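Local coordinates for DUF1780 domain-containing protein (Pseudomonas aeruginosa, PDB 1Y0K), which is of unknown function but is probably a nuclease-like protein related to the PD-(D/E)XK endonucleases, at residues R8-T11 with R12-E15; Q16-D19 with F20-N23. One frame throughout, in Å; residues are numbered along the deposited sequence.

Interaction 1 (R8-T11 with R12-E15); sequences RLLT and RQAE
The guanidinium of Arg-12 lays one face over the backbone of Arg-8 and Leu-9. Leu-9 CA sits 3.5 Å above the guanidinium plane, offset toward its rim. Arg-8 O lies over the same face, 3.7 Å from Arg-12 NH1. The bend at chi3 (-49°) folds the Arg-12 chain back along the helix and places the group there. Its NH2 end reaches the CB and CG of Leu-9, and the two side chains cross at about a right angle. Arg-8 itself runs outward in an extended chain and forms a salt bridge with Asp-5. The Gln-13 amide has Leu-10 beside it: the side chains run together and point the same way, with Leu-10 CD2 3.7 Å from Gln-13 NE2. These residues are one turn apart on helix 3-23, the N-terminal helix of this PD-(D/E)XK-clan protein. Four consecutive i to i+4 bonds hold the turn, from Arg-12 N to Arg-8 O (2.9 Å) through Glu-15 N to Thr-11 O (2.9 Å). A water donates to Leu-10 O at 2.8 Å and accepts from Gln-13 NE2 at 2.9 Å. Leu-10 O thus serves both this water and Ala-14 N. The other end of the buried amide is also held, because OE1 accepts from Gly-206 N near the C-terminus. With both ends bonded, the rotation of the amide is fixed. Glu-15 CG rests 3.3 Å from Thr-11 O. Thr-11 OG1 lies beside its own backbone N (chi1 -50°) and bonds back to Leu-7 O. The Thr-11 and Glu-15 side chains both touch Lys-148.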
ATOM      1  N   ARG A   8       6.898   2.105 -21.290  1.00 20.10           N
ATOM      2  CA  ARG A   8       7.325   0.705 -21.441  1.00 19.75           C
ATOM      3  C   ARG A   8       8.201   0.243 -20.277  1.00 19.15           C
ATOM      4  O   ARG A   8       8.025  -0.861 -19.768  1.00 19.10           O
ATOM      5  CB  ARG A   8       8.075   0.488 -22.751  1.00 20.15           C
ATOM      6  CG  ARG A   8       7.165   0.315 -23.941  1.00 21.59           C
ATOM      7  CD  ARG A   8       7.957   0.104 -25.227  1.00 22.88           C
ATOM      8  NE  ARG A   8       7.041   0.152 -26.356  1.00 24.70           N
ATOM      9  CZ  ARG A   8       6.971   1.135 -27.247  1.00 26.17           C
ATOM     10  NH1 ARG A   8       7.808   2.168 -27.199  1.00 24.48           N
ATOM     11  NH2 ARG A   8       6.064   1.066 -28.215  1.00 28.31           N
ATOM     12  N   LEU A   9       9.146   1.088 -19.871  1.00 18.67           N
ATOM     13  CA  LEU A   9       9.993   0.804 -18.720  1.00 18.89           C
ATOM     14  C   LEU A   9       9.106   0.565 -17.493  1.00 18.44           C
ATOM     15  O   LEU A   9       9.277  -0.413 -16.773  1.00 17.95           O
ATOM     16  CB  LEU A   9      10.946   1.984 -18.457  1.00 19.47           C
ATOM     17  CG  LEU A   9      12.103   1.832 -17.461  1.00 21.42           C
ATOM     18  CD1 LEU A   9      13.009   3.072 -17.525  1.00 23.05           C
ATOM     19  CD2 LEU A   9      11.622   1.611 -16.041  1.00 24.73           C
ATOM     20  N   LEU A  10       8.159   1.466 -17.258  1.00 18.32           N
ATOM     21  CA  LEU A  10       7.284   1.324 -16.092  1.00 18.36           C
ATOM     22  C   LEU A  10       6.400   0.068 -16.166  1.00 18.54           C
ATOM     23  O   LEU A  10       6.121  -0.558 -15.145  1.00 18.70           O
ATOM     24  CB  LEU A  10       6.448   2.587 -15.885  1.00 18.68           C
ATOM     25  CG  LEU A  10       7.231   3.876 -15.629  1.00 18.33           C
ATOM     26  CD1 LEU A  10       6.271   5.045 -15.510  1.00 20.66           C
ATOM     27  CD2 LEU A  10       8.099   3.760 -14.357  1.00 19.55           C
ATOM     28  N   THR A  11       5.990  -0.307 -17.377  1.00 18.67           N
ATOM     29  CA  THR A  11       5.251  -1.558 -17.588  1.00 19.10           C
ATOM     30  C   THR A  11       6.099  -2.800 -17.288  1.00 19.01           C
ATOM     31  O   THR A  11       5.621  -3.732 -16.640  1.00 18.95           O
ATOM     32  CB  THR A  11       4.628  -1.623 -19.012  1.00 19.51           C
ATOM     33  OG1 THR A  11       3.909  -0.413 -19.270  1.00 20.06           O
ATOM     34  CG2 THR A  11       3.663  -2.799 -19.135  1.00 20.71           C
ATOM     35  N   ARG A  12       7.348  -2.826 -17.757  1.00 18.74           N
ATOM     36  CA  ARG A  12       8.247  -3.952 -17.458  1.00 19.02           C
ATOM     37  C   ARG A  12       8.514  -4.061 -15.955  1.00 18.86           C
ATOM     38  O   ARG A  12       8.556  -5.158 -15.395  1.00 18.64           O
ATOM     39  CB  ARG A  12       9.561  -3.840 -18.241  1.00 19.17           C
ATOM     40  CG  ARG A  12       9.384  -4.001 -19.750  1.00 19.99           C
ATOM     41  CD  ARG A  12      10.731  -4.256 -20.456  1.00 19.57           C
ATOM     42  NE  ARG A  12      11.744  -3.297 -20.027  1.00 20.88           N
ATOM     43  CZ  ARG A  12      11.900  -2.080 -20.541  1.00 19.43           C
ATOM     44  NH1 ARG A  12      11.120  -1.654 -21.534  1.00 19.46           N
ATOM     45  NH2 ARG A  12      12.842  -1.288 -20.048  1.00 19.69           N
ATOM     46  N   GLN A  13       8.690  -2.908 -15.310  1.00 18.88           N
ATOM     47  CA  GLN A  13       8.810  -2.826 -13.858  1.00 19.35           C
ATOM     48  C   GLN A  13       7.595  -3.457 -13.152  1.00 19.54           C
ATOM     49  O   GLN A  13       7.750  -4.260 -12.215  1.00 18.97           O
ATOM     50  CB  GLN A  13       8.970  -1.362 -13.450  1.00 19.57           C
ATOM     51  CG  GLN A  13       9.062  -1.102 -11.949  1.00 20.29           C
ATOM     52  CD  GLN A  13       9.561   0.295 -11.667  1.00 22.14           C
ATOM     53  OE1 GLN A  13      10.758   0.501 -11.446  1.00 24.20           O
ATOM     54  NE2 GLN A  13       8.657   1.272 -11.705  1.00 21.25           N
ATOM     55  N   ALA A  14       6.395  -3.099 -13.606  1.00 19.88           N
ATOM     56  CA  ALA A  14       5.166  -3.663 -13.050  1.00 21.09           C
ATOM     57  C   ALA A  14       5.135  -5.176 -13.235  1.00 22.21           C
ATOM     58  O   ALA A  14       4.789  -5.928 -12.312  1.00 22.27           O
ATOM     59  CB  ALA A  14       3.931  -3.013 -13.681  1.00 20.95           C
ATOM     60  N   GLU A  15       5.516  -5.626 -14.428  1.00 23.34           N
ATOM     61  CA  GLU A  15       5.593  -7.055 -14.726  1.00 25.13           C
ATOM     62  C   GLU A  15       6.532  -7.788 -13.769  1.00 24.77           C
ATOM     63  O   GLU A  15       6.191  -8.867 -13.276  1.00 25.25           O
ATOM     64  CB  GLU A  15       6.036  -7.284 -16.176  1.00 24.87           C
ATOM     65  CG  GLU A  15       4.984  -6.970 -17.213  1.00 27.85           C
ATOM     66  CD  GLU A  15       5.499  -7.106 -18.646  1.00 28.52           C
ATOM     67  OE1 GLU A  15       6.710  -6.878 -18.896  1.00 33.88           O
ATOM     68  OE2 GLU A  15       4.682  -7.432 -19.534  1.00 34.07           O
TER
HETATM   69  O   HOH W   1       5.967   0.469 -12.597  1.00 18.82           O

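Interaction 2 (Q16-D19 with F20-N23); sequences QAND and FLSN
Phe-20 and Leu-21 leave the helix in different directions, and both have the Ala-17 carbonyl oxygen at their base. Phe-20 has CG opposite its backbone N (chi1 166°), which carries the ring away from residues 16-19, toward Trp-32. Ala-17 O lies at the ring edge, near its plane, and is 3.6 Å from Phe-20 CB. Leu-21 CG comes to 3.3 Å from Ala-17 O. The same oxygen accepts the Leu-21 N-H at 3.0 Å. Asn-18 OD1 turns to another partner, a weak hydrogen bond from Asn-146 ND2. Ser-22 turns its hydroxyl back toward the preceding turn. Its OG lies between the backbone N and the carbonyl carbon (chi1 68°) and donates to Asp-19 O at 3.1 Å. The hydroxyl approaches from above the plane of that carbonyl rather than along a lone-pair direction. Ser-22 N bonds Asn-18 O at 2.9 Å, so the backbone and side chain of this serine grip two successive carbonyls. Such serine-to-carbonyl bonds are a familiar feature of helices. The bond lies toward the C-terminal end of helix 3-23. On the inner side, Leu-21 packs on Phe-71 of strand 65-73 and Phe-144 of strand 140-146. Asn-18 touches Leu-73, while the Phe-20 ring meets Trp-32 of helix 26-40 with the planes about 35° apart.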
ATOM      1  N   GLN A  16       7.694  -7.194 -13.501  1.00 24.93           N
ATOM      2  CA  GLN A  16       8.694  -7.765 -12.591  1.00 25.47           C
ATOM      3  C   GLN A  16       8.154  -7.954 -11.186  1.00 24.63           C
ATOM      4  O   GLN A  16       8.398  -8.986 -10.562  1.00 24.30           O
ATOM      5  CB  GLN A  16       9.937  -6.883 -12.515  1.00 25.93           C
ATOM      6  CG  GLN A  16      10.937  -7.110 -13.622  1.00 29.63           C
ATOM      7  CD  GLN A  16      11.972  -6.003 -13.704  1.00 33.63           C
ATOM      8  OE1 GLN A  16      12.363  -5.592 -14.798  1.00 37.33           O
ATOM      9  NE2 GLN A  16      12.419  -5.506 -12.549  1.00 35.18           N
ATOM     10  N   ALA A  17       7.439  -6.942 -10.692  1.00 23.84           N
ATOM     11  CA  ALA A  17       6.817  -7.013  -9.375  1.00 23.54           C
ATOM     12  C   ALA A  17       5.789  -8.146  -9.330  1.00 23.25           C
ATOM     13  O   ALA A  17       5.764  -8.906  -8.372  1.00 22.90           O
ATOM     14  CB  ALA A  17       6.174  -5.683  -9.005  1.00 23.57           C
ATOM     15  N   ASN A  18       4.961  -8.260 -10.370  1.00 23.14           N
ATOM     16  CA  ASN A  18       3.980  -9.350 -10.454  1.00 23.77           C
ATOM     17  C   ASN A  18       4.629 -10.723 -10.490  1.00 24.43           C
ATOM     18  O   ASN A  18       4.168 -11.645  -9.820  1.00 24.11           O
ATOM     19  CB  ASN A  18       3.049  -9.177 -11.651  1.00 23.84           C
ATOM     20  CG  ASN A  18       1.962  -8.154 -11.398  1.00 23.61           C
ATOM     21  OD1 ASN A  18       1.755  -7.717 -10.264  1.00 22.83           O
ATOM     22  ND2 ASN A  18       1.262  -7.763 -12.456  1.00 24.50           N
ATOM     23  N   ASP A  19       5.702 -10.851 -11.267  1.00 24.87           N
ATOM     24  CA  ASP A  19       6.422 -12.122 -11.356  1.00 26.44           C
ATOM     25  C   ASP A  19       6.932 -12.552  -9.985  1.00 26.48           C
ATOM     26  O   ASP A  19       6.792 -13.714  -9.607  1.00 26.81           O
ATOM     27  CB  ASP A  19       7.549 -12.039 -12.388  1.00 26.83           C
ATOM     28  CG  ASP A  19       7.024 -11.962 -13.814  1.00 29.98           C
ATOM     29  OD1 ASP A  19       5.841 -12.306 -14.038  1.00 33.91           O
ATOM     30  OD2 ASP A  19       7.790 -11.562 -14.720  1.00 33.99           O
ATOM     31  N   PHE A  20       7.473 -11.606  -9.224  1.00 26.85           N
ATOM     32  CA  PHE A  20       7.894 -11.889  -7.849  1.00 26.99           C
ATOM     33  C   PHE A  20       6.736 -12.303  -6.930  1.00 26.90           C
ATOM     34  O   PHE A  20       6.835 -13.305  -6.206  1.00 26.54           O
ATOM     35  CB  PHE A  20       8.648 -10.708  -7.226  1.00 27.43           C
ATOM     36  CG  PHE A  20       8.797 -10.826  -5.731  1.00 28.73           C
ATOM     37  CD1 PHE A  20       9.755 -11.678  -5.180  1.00 29.76           C
ATOM     38  CD2 PHE A  20       7.942 -10.135  -4.876  1.00 29.40           C
ATOM     39  CE1 PHE A  20       9.876 -11.815  -3.799  1.00 30.23           C
ATOM     40  CE2 PHE A  20       8.055 -10.272  -3.494  1.00 29.67           C
ATOM     41  CZ  PHE A  20       9.029 -11.106  -2.956  1.00 29.75           C
ATOM     42  N   LEU A  21       5.649 -11.534  -6.948  1.00 26.55           N
ATOM     43  CA  LEU A  21       4.526 -11.780  -6.036  1.00 27.53           C
ATOM     44  C   LEU A  21       3.855 -13.122  -6.297  1.00 28.30           C
ATOM     45  O   LEU A  21       3.482 -13.831  -5.361  1.00 28.36           O
ATOM     46  CB  LEU A  21       3.481 -10.663  -6.117  1.00 26.94           C
ATOM     47  CG  LEU A  21       3.883  -9.240  -5.725  1.00 26.48           C
ATOM     48  CD1 LEU A  21       2.736  -8.289  -6.023  1.00 26.45           C
ATOM     49  CD2 LEU A  21       4.321  -9.144  -4.253  1.00 25.92           C
ATOM     50  N   SER A  22       3.720 -13.471  -7.574  1.00 29.53           N
ATOM     51  CA  SER A  22       3.017 -14.692  -7.960  1.00 30.68           C
ATOM     52  C   SER A  22       3.776 -15.942  -7.507  1.00 31.09           C
ATOM     53  O   SER A  22       3.188 -17.017  -7.391  1.00 31.71           O
ATOM     54  CB  SER A  22       2.771 -14.713  -9.473  1.00 30.85           C
ATOM     55  OG  SER A  22       3.997 -14.836 -10.172  1.00 32.83           O
ATOM     56  N   ASN A  23       5.068 -15.795  -7.224  1.00 31.08           N
ATOM     57  CA  ASN A  23       5.902 -16.929  -6.818  1.00 31.52           C
ATOM     58  C   ASN A  23       6.336 -16.918  -5.348  1.00 31.09           C
ATOM     59  O   ASN A  23       6.912 -17.893  -4.858  1.00 31.43           O
ATOM     60  CB  ASN A  23       7.128 -17.040  -7.733  1.00 31.95           C
ATOM     61  CG  ASN A  23       6.755 -17.360  -9.176  1.00 33.74           C
ATOM     62  OD1 ASN A  23       7.244 -16.719 -10.108  1.00 36.70           O
ATOM     63  ND2 ASN A  23       5.884 -18.347  -9.365  1.00 34.37           N
TER

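How the interactions relate
Both interactions belong to helix 3-23 and follow one another along it, their centres 12 Å apart. Each is partly buried, with an inner side against the protein and an outer side of polar or charged residues. In interaction 1 the buried residues are Gln-13 and Ala-14, and the inward contacts are largely polar. In interaction 2 they are Ala-17 and Leu-21, and Leu-21 makes apolar contacts with aromatic residues of the central sheet. Asn-146 joins the two, bonding Ala-14 O and, weakly, Asn-18 OD1. The exposed residues differ as well: arginines in 8-15, but mainly uncharged polar groups and one aspartate in 16-23.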